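Local coordinates for alpha-glucosidase (Bacteroides thetaiotaomicron, PDB 5XFM), which acts as a bifunctional beta-L-arabinopyranosidase and alpha-galactosidase of glycoside hydrolase family 97, at residues H268-P271 with I272-T276; D468-A471 with F472-L476. The protein carries 1 engineered substitution. All coordinates share one frame; numbering follows the deposited sequence.

Interaction 1. Residues H268-P271 with I272-T276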
loop_
_atom_site.group_PDB
_atom_site.type_symbol
_atom_site.label_atom_id
_atom_site.label_comp_id
_atom_site.label_asym_id
_atom_site.label_seq_id
_atom_site.Cartn_x
_atom_site.Cartn_y
_atom_site.Cartn_z
ATOM N N HIS A 268 -7.507 9.354 17.497
ATOM C CA HIS A 268 -8.084 9.910 16.275
ATOM C C HIS A 268 -7.549 9.225 15.018
ATOM O O HIS A 268 -6.612 8.431 15.077
ATOM C CB HIS A 268 -7.820 11.419 16.193
ATOM C CG HIS A 268 -8.451 12.204 17.300
ATOM N ND1 HIS A 268 -7.720 12.983 18.172
ATOM C CD2 HIS A 268 -9.747 12.342 17.669
ATOM C CE1 HIS A 268 -8.538 13.557 19.036
ATOM N NE2 HIS A 268 -9.773 13.183 18.754
ATOM N N LEU A 269 -8.156 9.539 13.881
ATOM C CA LEU A 269 -7.773 8.939 12.613
ATOM C C LEU A 269 -6.476 9.527 12.057
ATOM O O LEU A 269 -5.849 8.929 11.181
ATOM C CB LEU A 269 -8.911 9.094 11.597
ATOM C CG LEU A 269 -10.027 8.047 11.726
ATOM C CD1 LEU A 269 -11.259 8.451 10.940
ATOM C CD2 LEU A 269 -9.525 6.685 11.261
ATOM N N LYS A 270 -6.082 10.694 12.566
ATOM C CA LYS A 270 -4.907 11.420 12.065
ATOM C C LYS A 270 -3.585 10.621 12.062
ATOM O O LYS A 270 -2.868 10.618 11.056
ATOM C CB LYS A 270 -4.717 12.716 12.862
ATOM C CG LYS A 270 -3.507 13.529 12.435
ATOM C CD LYS A 270 -3.273 14.698 13.372
ATOM C CE LYS A 270 -2.248 15.657 12.792
ATOM N NZ LYS A 270 -0.918 15.528 13.448
ATOM N N PRO A 271 -3.238 9.964 13.186
ATOM C CA PRO A 271 -1.997 9.176 13.142
ATOM C C PRO A 271 -2.080 7.967 12.204
ATOM O O PRO A 271 -1.061 7.532 11.671
ATOM C CB PRO A 271 -1.824 8.726 14.593
ATOM C CG PRO A 271 -3.221 8.723 15.150
ATOM C CD PRO A 271 -3.867 9.913 14.520
ATOM N N ILE A 272 -3.282 7.434 12.018
ATOM C CA ILE A 272 -3.520 6.353 11.063
ATOM C C ILE A 272 -3.166 6.780 9.645
ATOM O O ILE A 272 -2.438 6.089 8.930
ATOM C CB ILE A 272 -4.987 5.904 11.092
ATOM C CG1 ILE A 272 -5.382 5.482 12.508
ATOM C CG2 ILE A 272 -5.214 4.766 10.121
ATOM C CD1 ILE A 272 -4.731 4.197 12.955
ATOM N N VAL A 273 -3.671 7.941 9.252
ATOM C CA VAL A 273 -3.455 8.438 7.903
ATOM C C VAL A 273 -2.027 8.935 7.690
ATOM O O VAL A 273 -1.453 8.726 6.615
ATOM C CB VAL A 273 -4.466 9.565 7.585
ATOM C CG1 VAL A 273 -4.103 10.303 6.313
ATOM C CG2 VAL A 273 -5.881 8.986 7.514
ATOM N N GLU A 274 -1.432 9.515 8.733
ATOM C CA GLU A 274 -0.133 10.174 8.602
ATOM C C GLU A 274 1.064 9.329 9.031
ATOM O O GLU A 274 2.193 9.824 9.039
ATOM C CB GLU A 274 -0.128 11.477 9.408
ATOM C CG GLU A 274 -1.006 12.571 8.829
ATOM C CD GLU A 274 -1.005 13.831 9.676
ATOM O OE1 GLU A 274 -0.128 13.966 10.558
ATOM O OE2 GLU A 274 -1.872 14.701 9.443
ATOM N N THR A 275 0.821 8.070 9.389
ATOM C CA THR A 275 1.882 7.192 9.882
ATOM C C THR A 275 2.990 6.955 8.853
ATOM O O THR A 275 2.735 6.855 7.646
ATOM C CB THR A 275 1.325 5.818 10.322
ATOM O OG1 THR A 275 2.374 5.047 10.922
ATOM C CG2 THR A 275 0.752 5.045 9.133
ATOM N N THR A 276 4.225 6.879 9.344
ATOM C CA THR A 276 5.368 6.547 8.504
ATOM C C THR A 276 6.096 5.299 8.993
ATOM O O THR A 276 7.193 4.993 8.532
ATOM C CB THR A 276 6.367 7.719 8.413
ATOM O OG1 THR A 276 6.750 8.136 9.729
ATOM C CG2 THR A 276 5.739 8.897 7.682
#
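Lys270 and Glu274, one helical turn apart, illustrate how an i to i+4 pair can be tied by its side chains as well as by its backbone. The two side chains cross obliquely. Lysine CG starts anti to its own backbone N (chi1 179°) and runs out extended, with a bend only at the last torsion, which brings NZ to within 3.4 Å of Glu274 OE1 in a salt bridge whose hydrogen bond is weak. Much of the meeting is between the lysine methylenes and a carboxylate oxygen: Lys270 CG approaches Glu274 OE2 at 3.6 Å, and Lys270 CE lies 3.5 Å from that same Glu274 OE2. The carboxylate thus crosses the methylene chain, with OE2 near CG and CE and OE1 towards the ammonium end. OE2 also accepts the backbone N-H of Phe559, an anchor that probably fixes how the group is turned. Beneath the pair, Glu274 N donates to Lys270 O at 2.9 Å.

The motif is a single short helix, 270-274, that follows strand 256-266 of the N-terminal domain, with Pro271 in its first turn, where the missing N-H costs no helical bond. Val273 N donates to Leu269 O at 3.1 Å, and Val273 CG2 settles 3.7 Å from that same Leu269 O. Leu269 and Ile272 barely brush, CD2 to CG1 at 4.5 Å; both pack instead on Trp206 of strand 206-212. At the far end Thr275 CB sits 3.2 Å from Pro271 O, while Thr275 OG1 turns to Asp121.

Interaction 2. Residues D468-A471 with F472-L476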
loop_
_atom_site.group_PDB
_atom_site.type_symbol
_atom_site.label_atom_id
_atom_site.label_comp_id
_atom_site.label_asym_id
_atom_site.label_seq_id
_atom_site.Cartn_x
_atom_site.Cartn_y
_atom_site.Cartn_z
ATOM N N ASP A 468 -20.454 0.954 -8.446
ATOM C CA ASP A 468 -21.396 1.345 -7.405
ATOM C C ASP A 468 -20.680 1.500 -6.066
ATOM O O ASP A 468 -21.107 2.274 -5.210
ATOM C CB ASP A 468 -22.541 0.327 -7.280
ATOM C CG ASP A 468 -23.418 0.257 -8.534
ATOM O OD1 ASP A 468 -23.366 1.180 -9.375
ATOM O OD2 ASP A 468 -24.184 -0.719 -8.668
ATOM N N GLU A 469 -19.579 0.771 -5.899
ATOM C CA GLU A 469 -18.835 0.754 -4.641
ATOM C C GLU A 469 -17.631 1.687 -4.640
ATOM O O GLU A 469 -16.931 1.800 -3.627
ATOM C CB GLU A 469 -18.356 -0.670 -4.340
ATOM C CG GLU A 469 -19.451 -1.686 -4.108
ATOM C CD GLU A 469 -20.035 -1.588 -2.717
ATOM O OE1 GLU A 469 -19.296 -1.883 -1.751
ATOM O OE2 GLU A 469 -21.221 -1.213 -2.585
ATOM N N GLU A 470 -17.400 2.363 -5.762
ATOM C CA GLU A 470 -16.194 3.174 -5.924
ATOM C C GLU A 470 -15.942 4.147 -4.779
ATOM O O GLU A 470 -14.832 4.201 -4.225
ATOM C CB GLU A 470 -16.240 3.962 -7.232
ATOM C CG GLU A 470 -15.019 4.857 -7.398
ATOM C CD GLU A 470 -15.107 5.788 -8.586
ATOM O OE1 GLU A 470 -16.226 6.000 -9.104
ATOM O OE2 GLU A 470 -14.053 6.323 -8.986
ATOM N N ALA A 471 -16.966 4.918 -4.428
ATOM C CA ALA A 471 -16.813 5.952 -3.410
ATOM C C ALA A 471 -16.437 5.355 -2.054
ATOM O O ALA A 471 -15.551 5.854 -1.377
ATOM C CB ALA A 471 -18.087 6.775 -3.303
ATOM N N PHE A 472 -17.099 4.263 -1.691
ATOM C CA PHE A 472 -16.834 3.537 -0.451
ATOM C C PHE A 472 -15.346 3.137 -0.315
ATOM O O PHE A 472 -14.679 3.463 0.687
ATOM C CB PHE A 472 -17.767 2.314 -0.403
ATOM C CG PHE A 472 -17.511 1.369 0.736
ATOM C CD1 PHE A 472 -17.811 1.733 2.038
ATOM C CD2 PHE A 472 -17.034 0.089 0.493
ATOM C CE1 PHE A 472 -17.598 0.853 3.084
ATOM C CE2 PHE A 472 -16.822 -0.796 1.530
ATOM C CZ PHE A 472 -17.101 -0.415 2.829
ATOM N N ASN A 473 -14.824 2.457 -1.334
ATOM C CA ASN A 473 -13.432 2.010 -1.327
ATOM C C ASN A 473 -12.443 3.175 -1.370
ATOM O O ASN A 473 -11.397 3.149 -0.693
ATOM C CB ASN A 473 -13.181 1.056 -2.499
ATOM C CG ASN A 473 -13.918 -0.264 -2.343
ATOM O OD1 ASN A 473 -14.690 -0.675 -3.219
ATOM N ND2 ASN A 473 -13.686 -0.937 -1.219
ATOM N N THR A 474 -12.780 4.207 -2.145
ATOM C CA THR A 474 -11.996 5.446 -2.158
ATOM C C THR A 474 -11.938 6.066 -0.757
ATOM O O THR A 474 -10.931 6.652 -0.366
ATOM C CB THR A 474 -12.567 6.467 -3.159
ATOM O OG1 THR A 474 -12.585 5.889 -4.469
ATOM C CG2 THR A 474 -11.722 7.731 -3.196
ATOM N N CYS A 475 -13.019 5.926 -0.000
ATOM C CA CYS A 475 -13.067 6.453 1.357
ATOM C C CYS A 475 -12.486 5.456 2.342
ATOM O O CYS A 475 -12.473 5.703 3.548
ATOM C CB CYS A 475 -14.501 6.807 1.765
ATOM S SG CYS A 475 -15.136 8.314 1.008
ATOM N N LEU A 476 -12.026 4.315 1.841
ATOM C CA LEU A 476 -11.275 3.412 2.706
ATOM C C LEU A 476 -9.757 3.571 2.551
ATOM O O LEU A 476 -9.032 3.651 3.552
ATOM C CB LEU A 476 -11.676 1.957 2.439
ATOM C CG LEU A 476 -13.077 1.565 2.900
ATOM C CD1 LEU A 476 -13.442 0.205 2.358
ATOM C CD2 LEU A 476 -13.186 1.581 4.420
HETATM O O HOH W 1 -19.851 3.869 -3.188
#
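Helix 470-474, a short helix that comes directly after helix 464-468 in the glycoside hydrolase 97 catalytic domain, is a compact example of i to i+4 bonding reinforced by a side-chain hydroxyl. Its centre is Glu470 O, which takes two donors from Thr474. The backbone N comes in nearly along the C=O direction at 2.9 Å, and the hydroxyl OG1 gives a second bond of 2.8 Å from above the carbonyl plane. Thr474 can do this because OG1 lies beside its own backbone N (chi1 -58°), which turns the hydroxyl back over the preceding turn. Glu470 and Thr474 run side by side, CG to OG1 at 3.9 Å, and both pack on Phe514 of helix 512-521. The carboxylate of Glu470 reaches onward to Thr510 and Gln515. Replacing Thr474 by an alanine would probably leave Glu470 O with the backbone donor alone and open a small gap against Phe514 and Thr518.

One residue to the N-terminal side, Asn473 N donates to Glu469 O at 3.2 Å in an almost straight bond. Glu469, bent at its second torsion, lies alongside Phe472 and points the same way, with carboxylate and ring planes 52° apart; Glu469 OE1 comes 3.7 Å from Phe472 ring atom CD2. Leu476 CD1 covers one face of that ring, towards its rim. A water accepts from Phe472 N and donates to Asp468 O, linking two backbone groups that do not bond directly. At the opposite end Cys475 N donates to Ala471 O at 2.9 Å, and Cys475 SG rests 3.5 Å from Ala471 O.

In the fold
Interactions 1 and 2 are each a single turn of helix, one in the N-terminal domain and one in the glycoside hydrolase 97 catalytic domain, their centres 19 Å apart and their nearest atoms about 7 Å apart, without touching. What joins them is the chain just after 472-476: Phe479 packs on Leu269 and Val273 of interaction 1, and the hydroxyl of Thr483 hydrogen-bonds to Ile272 O. Both helices also face the C-terminal domain, interaction 1 at Phe559 and Arg558, interaction 2 at Val583, Ala585 and Gln635. These partners place both helices where the domains meet. The calcium ion is held by Glu174, Glu452 and Glu458, none of them in either contact.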